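Local atomic coordinates of catechol 1,2-dioxygenase (Pseudomonas putida, PDB entry 2AZQ), a protein that probably catalyses the ferric-iron-dependent intradiol ring cleavage of catechol by molecular oxygen to cis,cis-muconate, a step of the beta-ketoadipate pathway. Residues Asp153-His156 with Thr162-Tyr165. Numbering follows the deposited sequence.
Sequences DLWH and TYSY. With FE (Fe (III) ion), chain B.
Trp155 and Tyr163 meet rim to rim, CD1 of the indole lying 3.6 Å from CE2 of the phenol. The ring planes are inclined at 52° and neither lies over the face of the other; Tyr163 CD2 sits at the indole edge, close to the indole plane. The CD2-CE2 side of the phenol also meets the backbone obliquely where the strand gives way to loop, with Tyr163 CE2 3.7 Å from His156 CA and Tyr163 CD2 close by His156 C. Tyr163 reaches there with CG opposite its own carbonyl carbon (chi1 -65°), which carries the ring across the end of the strand and its hydroxyl on to the ferric ion. Tyr163 OH binds the iron; Tyr197, His221 and His223 supply the other protein ligands, the two-tyrosine, two-histidine set of the intradiol dioxygenases. Strand 151-155 runs in the beta-sheet of the catalytic domain between strands 176-180 and 217-227; the latter carries both histidines, and Trp155 stacks its ring on that of His223 and is also hydrogen-bonded to it through the backbone, so Trp155 touches two iron ligands, Tyr163 at its rim and His223 by stacking. His156 CB points away from the 162-165 loop, and NE2 of the His156 ring is hydrogen-bonded to Ser191 OG.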
loop_
_atom_site.group_PDB
_atom_site.type_symbol
_atom_site.label_atom_id
_atom_site.label_comp_id
_atom_site.label_asym_id
_atom_site.label_seq_id
_atom_site.Cartn_x
_atom_site.Cartn_y
_atom_site.Cartn_z
ATOM N N ASP A 153 -14.081 18.230 20.250
ATOM C CA ASP A 153 -13.580 18.413 18.882
ATOM C C ASP A 153 -14.474 17.643 17.895
ATOM O O ASP A 153 -14.382 16.412 17.840
ATOM C CB ASP A 153 -12.187 17.827 18.812
ATOM C CG ASP A 153 -11.338 18.458 17.757
ATOM O OD1 ASP A 153 -11.893 18.782 16.678
ATOM O OD2 ASP A 153 -10.113 18.594 18.013
ATOM N N LEU A 154 -15.300 18.341 17.106
ATOM C CA LEU A 154 -16.207 17.645 16.188
ATOM C C LEU A 154 -16.163 18.002 14.708
ATOM O O LEU A 154 -15.935 19.148 14.324
ATOM C CB LEU A 154 -17.668 17.783 16.661
ATOM C CG LEU A 154 -18.427 19.126 16.569
ATOM C CD1 LEU A 154 -19.858 18.886 17.065
ATOM C CD2 LEU A 154 -17.753 20.228 17.371
ATOM N N TRP A 155 -16.409 16.995 13.876
ATOM C CA TRP A 155 -16.417 17.176 12.427
ATOM C C TRP A 155 -17.452 16.241 11.800
ATOM O O TRP A 155 -17.657 15.142 12.301
ATOM C CB TRP A 155 -15.008 16.929 11.853
ATOM C CG TRP A 155 -14.418 15.528 11.978
ATOM C CD1 TRP A 155 -14.282 14.611 10.967
ATOM C CD2 TRP A 155 -13.794 14.924 13.138
ATOM N NE1 TRP A 155 -13.614 13.488 11.414
ATOM C CE2 TRP A 155 -13.303 13.649 12.738
ATOM C CE3 TRP A 155 -13.601 15.331 14.465
ATOM C CZ2 TRP A 155 -12.637 12.784 13.612
ATOM C CZ3 TRP A 155 -12.934 14.459 15.337
ATOM C CH2 TRP A 155 -12.463 13.200 14.899
ATOM N N HIS A 156 -18.131 16.692 10.745
ATOM C CA HIS A 156 -19.127 15.856 10.075
ATOM C C HIS A 156 -19.358 16.309 8.650
ATOM O O HIS A 156 -18.982 17.436 8.282
ATOM C CB HIS A 156 -20.454 15.809 10.861
ATOM C CG HIS A 156 -21.274 17.073 10.814
ATOM N ND1 HIS A 156 -22.007 17.452 9.708
ATOM C CD2 HIS A 156 -21.527 18.008 11.764
ATOM C CE1 HIS A 156 -22.675 18.560 9.977
ATOM N NE2 HIS A 156 -22.402 18.920 11.217
ATOM N N THR A 162 -20.096 15.131 2.176
ATOM C CA THR A 162 -18.640 15.162 2.067
ATOM C C THR A 162 -18.096 15.995 3.204
ATOM O O THR A 162 -18.851 16.701 3.869
ATOM C CB THR A 162 -18.109 15.771 0.731
ATOM O OG1 THR A 162 -18.309 17.185 0.724
ATOM C CG2 THR A 162 -18.805 15.151 -0.457
ATOM N N TYR A 163 -16.790 15.884 3.452
ATOM C CA TYR A 163 -16.174 16.661 4.527
ATOM C C TYR A 163 -15.369 17.800 3.956
ATOM O O TYR A 163 -14.827 17.695 2.858
ATOM C CB TYR A 163 -15.259 15.802 5.395
ATOM C CG TYR A 163 -15.945 14.704 6.187
ATOM C CD1 TYR A 163 -16.384 13.547 5.560
ATOM C CD2 TYR A 163 -16.070 14.791 7.577
ATOM C CE1 TYR A 163 -16.916 12.487 6.295
ATOM C CE2 TYR A 163 -16.599 13.743 8.324
ATOM C CZ TYR A 163 -17.014 12.583 7.673
ATOM O OH TYR A 163 -17.470 11.497 8.384
ATOM N N SER A 164 -15.307 18.910 4.675
ATOM C CA SER A 164 -14.520 20.025 4.170
ATOM C C SER A 164 -13.053 19.591 4.166
ATOM O O SER A 164 -12.691 18.516 4.682
ATOM C CB SER A 164 -14.669 21.246 5.056
ATOM O OG SER A 164 -14.074 21.025 6.317
ATOM N N TYR A 165 -12.214 20.431 3.582
ATOM C CA TYR A 165 -10.803 20.150 3.495
ATOM C C TYR A 165 -10.473 19.129 2.402
ATOM O O TYR A 165 -9.570 19.361 1.587
ATOM C CB TYR A 165 -10.266 19.639 4.821
ATOM C CG TYR A 165 -8.804 19.574 4.759
ATOM C CD1 TYR A 165 -8.056 20.729 4.899
ATOM C CD2 TYR A 165 -8.165 18.410 4.342
ATOM C CE1 TYR A 165 -6.711 20.747 4.608
ATOM C CE2 TYR A 165 -6.815 18.406 4.044
ATOM C CZ TYR A 165 -6.099 19.587 4.172
ATOM O OH TYR A 165 -4.777 19.627 3.819
HETATM FE FE FE B . -17.007 10.043 8.933
#